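Local coordinates for alkyl hydroperoxide reductase AhpD (PDB 6K40), which is an AhpD-like protein of the carboxymuconolactone decarboxylase family, linked to antioxidant defence and probably reducing peroxides as a peroxiredoxin-type oxidoreductase, at residues R91-Y94 / C95-H99; A149-A152 / P153-A156; A157-S160 / D161-L165; N178-S181 / S182-F186. One frame throughout, in Å; residues are numbered along the deposited sequence.

How the contacts relate
Contacts 1 and 4 meet at the probable redox centre, their centres about 10 Å apart: the amide of N178 lies against the cysteine pair, with ND2 of N178 3.2 Å from SG of C95, and SG of C92 packs 3.7 Å from CB of S181. Bound glycerol, probably from the crystallisation liquor, lies about 3 Å from the C95 side chain and about 4 Å from that of S181. Contacts 2 and 3 form a second cluster, centres about 9 Å apart, where CG of R155 packs 3.8 Å from CD1 of I164. Helix 161-184 joins both regions; the centres of contacts 3 and 4 are about 30 Å apart, on opposite sides of the chain's centre.

Contact 1. Residues R91-Y94 / C95-H99; sequences RCVY and CAVSH
C92 and C95 are the two cysteines of a CXXC motif at the start of helix 93-107. Their sulfurs lie 3.6 Å apart, SG to SG, too far for a disulfide. C92 is the N-cap residue. Its SG stands anti to the backbone N (chi1 174°), which brings the thiol forward to the first-turn amide of C95 (C95 N to C92 SG 3.5 Å) in an almost straight bond of 169° at hydrogen. The C92 carbonyl is used as well, taking A96 N on C92 O at 2.9 Å. Just before the cap, R91 has positive phi and ends helix 76-90 in a Schellman motif, and helix 93-107 starts directly after it; Q122 OE1 of the second subunit accepts from V93 N.

The spacing of E80, C92, C95 and H99 matches the EX11CXXCX3H signature of AhpD proteins, in which the glutamate, cysteines and histidine form the redox centre. Consistent with this, H99 bonds through ND1 to E80; its NE2 bonds to a bound glycerol, probably from the crystallisation liquor.

On another side of the helix, V93 and V97 lie side by side and point the same way, with CG1 of V93 4.1 Å from CG2 of V97. Y94 O is gripped twice by S98: S98 N reaches it at 3.0 Å nearly along the C=O axis, and S98 OG at 2.8 Å from above the carbonyl plane. A chi1 of 52° folds that hydroxyl back toward the preceding turn. The Y94 side chain packs on P44 and P188, and its OH is hydrogen-bonded to V46 N.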
loop_
_atom_site.group_PDB
_atom_site.type_symbol
_atom_site.label_atom_id
_atom_site.label_comp_id
_atom_site.label_asym_id
_atom_site.label_seq_id
_atom_site.Cartn_x
_atom_site.Cartn_y
_atom_site.Cartn_z
ATOM N N ARG A 91 4.330 6.926 2.220
ATOM C CA ARG A 91 5.028 5.822 1.564
ATOM C C ARG A 91 6.226 5.353 2.387
ATOM O O ARG A 91 7.354 5.270 1.897
ATOM C CB ARG A 91 5.447 6.201 0.140
ATOM C CG ARG A 91 4.266 6.457 -0.776
ATOM C CD ARG A 91 4.700 6.999 -2.117
ATOM N NE ARG A 91 5.428 6.006 -2.898
ATOM C CZ ARG A 91 6.180 6.301 -3.953
ATOM N NH1 ARG A 91 6.300 7.562 -4.351
ATOM N NH2 ARG A 91 6.813 5.337 -4.611
ATOM N N CYS A 92 5.969 5.035 3.651
ATOM C CA CYS A 92 6.987 4.485 4.533
ATOM C C CYS A 92 6.754 2.986 4.683
ATOM O O CYS A 92 5.735 2.569 5.243
ATOM C CB CYS A 92 6.950 5.181 5.895
ATOM S SG CYS A 92 8.051 4.446 7.108
ATOM N N VAL A 93 7.701 2.185 4.187
ATOM C CA VAL A 93 7.510 0.737 4.155
ATOM C C VAL A 93 7.509 0.159 5.565
ATOM O O VAL A 93 6.689 -0.706 5.892
ATOM C CB VAL A 93 8.579 0.075 3.272
ATOM C CG1 VAL A 93 8.559 -1.434 3.448
ATOM C CG2 VAL A 93 8.366 0.449 1.814
ATOM N N TYR A 94 8.433 0.614 6.417
ATOM C CA TYR A 94 8.498 0.092 7.779
ATOM C C TYR A 94 7.164 0.275 8.486
ATOM O O TYR A 94 6.578 -0.692 9.003
ATOM C CB TYR A 94 9.616 0.777 8.573
ATOM C CG TYR A 94 9.903 0.100 9.903
ATOM C CD1 TYR A 94 9.054 0.261 10.997
ATOM C CD2 TYR A 94 11.015 -0.715 10.058
ATOM C CE1 TYR A 94 9.311 -0.370 12.205
ATOM C CE2 TYR A 94 11.280 -1.347 11.257
ATOM C CZ TYR A 94 10.428 -1.170 12.325
ATOM O OH TYR A 94 10.691 -1.799 13.515
ATOM N N CYS A 95 6.666 1.515 8.517
ATOM C CA CYS A 95 5.440 1.779 9.253
ATOM C C CYS A 95 4.241 1.149 8.560
ATOM O O CYS A 95 3.372 0.582 9.226
ATOM C CB CYS A 95 5.248 3.292 9.421
ATOM S SG CYS A 95 6.527 4.132 10.391
ATOM N N ALA A 96 4.222 1.151 7.226
ATOM C CA ALA A 96 3.142 0.483 6.506
ATOM C C ALA A 96 3.042 -0.981 6.907
ATOM O O ALA A 96 1.986 -1.440 7.343
ATOM C CB ALA A 96 3.333 0.610 4.991
ATOM N N VAL A 97 4.153 -1.714 6.833
ATOM C CA VAL A 97 4.122 -3.144 7.127
ATOM C C VAL A 97 3.760 -3.393 8.590
ATOM O O VAL A 97 2.816 -4.137 8.896
ATOM C CB VAL A 97 5.469 -3.792 6.760
ATOM C CG1 VAL A 97 5.515 -5.230 7.243
ATOM C CG2 VAL A 97 5.694 -3.722 5.253
ATOM N N SER A 98 4.499 -2.773 9.520
ATOM C CA SER A 98 4.303 -3.104 10.931
ATOM C C SER A 98 2.922 -2.671 11.422
ATOM O O SER A 98 2.206 -3.450 12.068
ATOM C CB SER A 98 5.414 -2.486 11.786
ATOM O OG SER A 98 5.555 -1.101 11.545
ATOM N N HIS A 99 2.514 -1.438 11.120
ATOM C CA HIS A 99 1.223 -0.982 11.599
ATOM C C HIS A 99 0.063 -1.517 10.770
ATOM O O HIS A 99 -1.062 -1.547 11.272
ATOM C CB HIS A 99 1.223 0.544 11.661
ATOM C CG HIS A 99 2.195 1.085 12.662
ATOM N ND1 HIS A 99 1.931 1.113 14.014
ATOM C CD2 HIS A 99 3.453 1.568 12.515
ATOM C CE1 HIS A 99 2.972 1.615 14.654
ATOM N NE2 HIS A 99 3.910 1.897 13.768
#

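Contact 2. Residues A149-A152 / P153-A156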
loop_
_atom_site.group_PDB
_atom_site.type_symbol
_atom_site.label_atom_id
_atom_site.label_comp_id
_atom_site.label_asym_id
_atom_site.label_seq_id
_atom_site.Cartn_x
_atom_site.Cartn_y
_atom_site.Cartn_z
ATOM N N ALA A 149 -12.853 24.583 11.421
ATOM C CA ALA A 149 -13.991 23.877 10.836
ATOM C C ALA A 149 -13.670 22.413 10.556
ATOM O O ALA A 149 -14.576 21.568 10.556
ATOM C CB ALA A 149 -14.438 24.580 9.553
ATOM N N ASP A 150 -12.395 22.096 10.315
ATOM C CA ASP A 150 -11.994 20.714 10.081
ATOM C C ASP A 150 -12.275 19.815 11.278
ATOM O O ASP A 150 -12.325 18.590 11.119
ATOM C CB ASP A 150 -10.507 20.648 9.724
ATOM C CG ASP A 150 -10.198 21.306 8.396
ATOM O OD1 ASP A 150 -11.016 21.186 7.462
ATOM O OD2 ASP A 150 -9.131 21.943 8.285
ATOM N N LEU A 151 -12.453 20.383 12.471
ATOM C CA LEU A 151 -12.791 19.561 13.625
ATOM C C LEU A 151 -14.263 19.174 13.654
ATOM O O LEU A 151 -14.631 18.250 14.390
ATOM C CB LEU A 151 -12.433 20.287 14.924
ATOM C CG LEU A 151 -10.970 20.684 15.127
ATOM C CD1 LEU A 151 -10.797 21.370 16.476
ATOM C CD2 LEU A 151 -10.038 19.481 14.997
ATOM N N ALA A 152 -15.103 19.846 12.864
ATOM C CA ALA A 152 -16.543 19.599 12.924
ATOM C C ALA A 152 -16.923 18.146 12.653
ATOM O O ALA A 152 -17.732 17.597 13.421
ATOM C CB ALA A 152 -17.267 20.555 11.971
ATOM N N PRO A 153 -16.413 17.471 11.610
ATOM C CA PRO A 153 -16.772 16.049 11.443
ATOM C C PRO A 153 -16.341 15.183 12.613
ATOM O O PRO A 153 -17.102 14.309 13.050
ATOM C CB PRO A 153 -16.049 15.659 10.145
ATOM C CG PRO A 153 -15.841 16.949 9.424
ATOM C CD PRO A 153 -15.570 17.947 10.498
ATOM N N LEU A 154 -15.135 15.414 13.142
ATOM C CA LEU A 154 -14.655 14.641 14.281
ATOM C C LEU A 154 -15.607 14.763 15.465
ATOM O O LEU A 154 -15.936 13.763 16.115
ATOM C CB LEU A 154 -13.248 15.096 14.668
ATOM C CG LEU A 154 -12.177 14.988 13.576
ATOM C CD1 LEU A 154 -10.820 15.456 14.093
ATOM C CD2 LEU A 154 -12.085 13.567 13.033
ATOM N N ARG A 155 -16.058 15.983 15.761
ATOM C CA ARG A 155 -17.033 16.164 16.829
ATOM C C ARG A 155 -18.377 15.543 16.470
ATOM O O ARG A 155 -19.090 15.062 17.358
ATOM C CB ARG A 155 -17.190 17.650 17.152
ATOM C CG ARG A 155 -15.972 18.249 17.835
ATOM C CD ARG A 155 -16.268 19.609 18.446
ATOM N NE ARG A 155 -15.175 20.047 19.311
ATOM C CZ ARG A 155 -14.368 21.068 19.042
ATOM N NH1 ARG A 155 -14.528 21.767 17.929
ATOM N NH2 ARG A 155 -13.398 21.388 19.889
ATOM N N ALA A 156 -18.733 15.516 15.182
ATOM C CA ALA A 156 -19.986 14.877 14.793
ATOM C C ALA A 156 -19.921 13.371 14.995
ATOM O O ALA A 156 -20.960 12.723 15.172
ATOM C CB ALA A 156 -20.325 15.208 13.340
#
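A149 O lies 3.8 Å from CD of P153, at the place where an amide N-H four residues on would come in an ordinary helix. P153 has no such hydrogen, and A149 O instead accepts from A152 N at 2.9 Å in a tighter 3-10 turn. D150 O likewise looks onto the proline, 3.4 Å from CD of P153. The D150 carboxylate serves the preceding chain: OD2 accepts from T147 N and forms a salt bridge with K138, the first a bond within the incoming turn, the second a tie to helix 127-141.

L151 gives two surfaces to the residues that follow. Its carbonyl takes R155 N on L151 O at 3.0 Å, a bond of 166° at hydrogen. Its side chain crosses those of L154 and R155 at a slant: CD2 of L151 reaches CD1 of L154 at 4.2 Å, while NH1 of R155 hangs 4.0 Å from CB of L151. The R155 chain is extended from CG to NE, which brings NH1 near the leucine, and NH2 forms a salt bridge with D161 OD1 of the next helix. Y135 of helix 127-141 and I164 of helix 161-184 also pack on L151.

A152 closes the series. Its CB lies 3.4 Å from CD of the next residue, P153, a close approach between bonded neighbours, and its carbonyl accepts A156 N on A152 O at 2.9 Å. The arrangement is that of a short surface helix entered through a 3-10 turn, with proline in the first turn, where the missing N-H costs little.

Contact 3. Residues A157-S160 / D161-L165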
loop_
_atom_site.group_PDB
_atom_site.type_symbol
_atom_site.label_atom_id
_atom_site.label_comp_id
_atom_site.label_asym_id
_atom_site.label_seq_id
_atom_site.Cartn_x
_atom_site.Cartn_y
_atom_site.Cartn_z
ATOM N N ALA A 157 -18.721 12.802 14.960
ATOM C CA ALA A 157 -18.507 11.383 15.202
ATOM C C ALA A 157 -18.376 11.042 16.680
ATOM O O ALA A 157 -18.092 9.887 17.012
ATOM C CB ALA A 157 -17.260 10.910 14.450
ATOM N N GLY A 158 -18.563 12.009 17.573
ATOM C CA GLY A 158 -18.529 11.738 18.996
ATOM C C GLY A 158 -17.169 11.782 19.654
ATOM O O GLY A 158 -17.016 11.239 20.753
ATOM N N LEU A 159 -16.175 12.408 19.029
ATOM C CA LEU A 159 -14.841 12.478 19.612
ATOM C C LEU A 159 -14.761 13.642 20.592
ATOM O O LEU A 159 -15.034 14.792 20.229
ATOM C CB LEU A 159 -13.786 12.623 18.517
ATOM C CG LEU A 159 -13.288 11.316 17.894
ATOM C CD1 LEU A 159 -14.132 10.935 16.692
ATOM C CD2 LEU A 159 -11.824 11.434 17.503
ATOM N N SER A 160 -14.390 13.344 21.835
ATOM C CA SER A 160 -14.158 14.392 22.813
ATOM C C SER A 160 -12.911 15.192 22.440
ATOM O O SER A 160 -12.122 14.804 21.573
ATOM C CB SER A 160 -14.015 13.796 24.213
ATOM O OG SER A 160 -12.831 13.027 24.321
ATOM N N ASP A 161 -12.736 16.328 23.116
ATOM C CA ASP A 161 -11.550 17.146 22.885
ATOM C C ASP A 161 -10.278 16.378 23.220
ATOM O O ASP A 161 -9.265 16.505 22.523
ATOM C CB ASP A 161 -11.638 18.433 23.704
ATOM C CG ASP A 161 -12.603 19.440 23.103
ATOM O OD1 ASP A 161 -13.349 19.062 22.173
ATOM O OD2 ASP A 161 -12.619 20.603 23.562
ATOM N N GLU A 162 -10.316 15.563 24.274
ATOM C CA GLU A 162 -9.163 14.735 24.611
ATOM C C GLU A 162 -8.869 13.727 23.504
ATOM O O GLU A 162 -7.709 13.524 23.126
ATOM C CB GLU A 162 -9.403 14.032 25.948
ATOM C CG GLU A 162 -9.348 14.964 27.160
ATOM C CD GLU A 162 -10.641 15.742 27.378
ATOM O OE1 GLU A 162 -11.675 15.370 26.783
ATOM O OE2 GLU A 162 -10.623 16.727 28.146
ATOM N N ALA A 163 -9.913 13.093 22.964
ATOM C CA ALA A 163 -9.720 12.157 21.862
ATOM C C ALA A 163 -9.228 12.872 20.610
ATOM O O ALA A 163 -8.429 12.320 19.847
ATOM C CB ALA A 163 -11.019 11.404 21.577
ATOM N N ILE A 164 -9.691 14.103 20.380
ATOM C CA ILE A 164 -9.223 14.860 19.223
ATOM C C ILE A 164 -7.745 15.203 19.369
ATOM O O ILE A 164 -6.969 15.086 18.414
ATOM C CB ILE A 164 -10.087 16.120 19.031
ATOM C CG1 ILE A 164 -11.483 15.734 18.530
ATOM C CG2 ILE A 164 -9.415 17.090 18.073
ATOM C CD1 ILE A 164 -12.433 16.908 18.389
ATOM N N LEU A 165 -7.334 15.632 20.565
ATOM C CA LEU A 165 -5.922 15.895 20.818
ATOM C C LEU A 165 -5.089 14.635 20.620
ATOM O O LEU A 165 -4.008 14.682 20.022
ATOM C CB LEU A 165 -5.741 16.453 22.230
ATOM C CG LEU A 165 -4.322 16.637 22.773
ATOM C CD1 LEU A 165 -3.460 17.432 21.805
ATOM C CD2 LEU A 165 -4.357 17.310 24.141
HETATM O O HOH W 1 -14.950 17.675 20.930
#
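S160 caps the amino end of helix 161-184, and L159 and I164 beside it make a hydrophobic staple, the apolar contact that often accompanies an N-cap. The chain arrives from helix 151-156 through a Schellman motif at G158, whose positive phi suits glycine, so one helix is ended and the next begun within a few residues.

Two hydrogen bonds fix the first turn, both accepted by S160. Its side chain takes A163 N on S160 OG at 3.2 Å, with the N-H directed almost straight at the oxygen (163°). A chi1 of 68° places OG between the backbone N and the carbonyl carbon, the crowded position, from which it faces the A163 amide. S160 O accepts from I164 N at 2.8 Å, the first regular helical bond of the turn.

Apolar contacts are made by L159, which precedes the cap. Its CB touches CG1 of I164 at 3.9 Å, and CD2 of the same leucine meets the methyl CB of A163 at 4.2 Å. L74 from another loop packs on both L159 and A163.

Polar contacts complete the turn. One water sits between the loop and the helix, donating to L159 O at 3.0 Å; its second leg, to OD1 of D161, is too short to be taken at face value and remains doubtful. The carboxylate of E162 comes back near the cap, its chain bent at chi2 (81°), which leaves OE1 of E162 3.6 Å from OG of S160.

Contact 4. Residues N178-S181 / S182-F186; sequences NRVS and SALGF
The F186 ring is met obliquely by two neighbours from the last turn of helix 161-184: OG of S181 approaches CD2 of F186 to 3.4 Å, and CG1 of V180 lies 3.9 Å from CE2 of F186. The side chains of V180 and F186 slant across one another, and Y94, V46 and A49 also pack against the F186 side chain, beside the CXXC segment.

That exit is a helix C-terminus with G185 at positive phi, a conformation that favours glycine. It turns the backbone so that F186 N bonds back to S181 O at 3.0 Å, a six-to-one bond lying in the carbonyl plane, and thereby folds the phenylalanine over S181. Before it L184 N bonds to V180 O at 3.0 Å. The L184 side chain rests, through CD1, near the same V180 methyl that touches the ring.

N178 holds its side-chain amide between N90 and S87, while its carbonyl receives two donors from S182. S182 N comes at 2.9 Å from N178 O; a chi1 of -45° swings the hydroxyl to the opposite face of that carbonyl plane, S182 OG donating to N178 O at 2.7 Å.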
loop_
_atom_site.group_PDB
_atom_site.type_symbol
_atom_site.label_atom_id
_atom_site.label_comp_id
_atom_site.label_asym_id
_atom_site.label_seq_id
_atom_site.Cartn_x
_atom_site.Cartn_y
_atom_site.Cartn_z
ATOM N N ASN A 178 7.442 8.187 9.997
ATOM C CA ASN A 178 7.630 7.956 8.568
ATOM C C ASN A 178 8.908 8.618 8.076
ATOM O O ASN A 178 9.705 8.006 7.355
ATOM C CB ASN A 178 6.428 8.487 7.788
ATOM C CG ASN A 178 5.173 7.686 8.028
ATOM O OD1 ASN A 178 4.089 8.081 7.600
ATOM N ND2 ASN A 178 5.305 6.559 8.719
ATOM N N ARG A 179 9.120 9.875 8.462
ATOM C CA ARG A 179 10.284 10.603 7.979
ATOM C C ARG A 179 11.572 10.005 8.527
ATOM O O ARG A 179 12.542 9.829 7.783
ATOM C CB ARG A 179 10.155 12.082 8.333
ATOM C CG ARG A 179 9.286 12.824 7.335
ATOM C CD ARG A 179 8.755 14.136 7.866
ATOM N NE ARG A 179 8.054 14.857 6.811
ATOM C CZ ARG A 179 6.743 14.796 6.608
ATOM N NH1 ARG A 179 5.979 14.054 7.401
ATOM N NH2 ARG A 179 6.196 15.481 5.612
ATOM N N VAL A 180 11.590 9.647 9.811
ATOM C CA VAL A 180 12.792 9.031 10.376
ATOM C C VAL A 180 13.114 7.726 9.650
ATOM O O VAL A 180 14.242 7.513 9.174
ATOM C CB VAL A 180 12.632 8.815 11.891
ATOM C CG1 VAL A 180 13.789 7.988 12.433
ATOM C CG2 VAL A 180 12.550 10.153 12.611
ATOM N N SER A 181 12.115 6.843 9.530
ATOM C CA SER A 181 12.345 5.519 8.961
ATOM C C SER A 181 12.716 5.589 7.484
ATOM O O SER A 181 13.568 4.826 7.022
ATOM C CB SER A 181 11.100 4.648 9.149
ATOM O OG SER A 181 10.886 4.335 10.514
ATOM N N SER A 182 12.107 6.507 6.729
ATOM C CA SER A 182 12.415 6.603 5.306
ATOM C C SER A 182 13.763 7.275 5.080
ATOM O O SER A 182 14.501 6.903 4.157
ATOM C CB SER A 182 11.314 7.350 4.553
ATOM O OG SER A 182 10.020 6.919 4.933
ATOM N N ALA A 183 14.103 8.272 5.906
ATOM C CA ALA A 183 15.381 8.948 5.747
ATOM C C ALA A 183 16.543 8.023 6.084
ATOM O O ALA A 183 17.602 8.099 5.451
ATOM C CB ALA A 183 15.411 10.194 6.622
ATOM N N LEU A 184 16.372 7.146 7.076
ATOM C CA LEU A 184 17.480 6.321 7.537
ATOM C C LEU A 184 17.389 4.869 7.075
ATOM O O LEU A 184 18.193 4.039 7.516
ATOM C CB LEU A 184 17.575 6.391 9.057
ATOM C CG LEU A 184 17.731 7.817 9.584
ATOM C CD1 LEU A 184 17.739 7.818 11.094
ATOM C CD2 LEU A 184 18.993 8.460 9.032
ATOM N N GLY A 185 16.454 4.549 6.187
ATOM C CA GLY A 185 16.403 3.227 5.579
ATOM C C GLY A 185 16.085 2.082 6.517
ATOM O O GLY A 185 16.695 1.011 6.408
ATOM N N PHE A 186 15.126 2.269 7.421
ATOM C CA PHE A 186 14.736 1.201 8.330
ATOM C C PHE A 186 13.952 0.124 7.583
ATOM O O PHE A 186 13.216 0.403 6.632
ATOM C CB PHE A 186 13.903 1.761 9.486
ATOM C CG PHE A 186 14.669 2.684 10.403
ATOM C CD1 PHE A 186 16.031 2.895 10.229
ATOM C CD2 PHE A 186 14.023 3.340 11.440
ATOM C CE1 PHE A 186 16.731 3.743 11.067
ATOM C CE2 PHE A 186 14.717 4.188 12.285
ATOM C CZ PHE A 186 16.074 4.386 12.101
#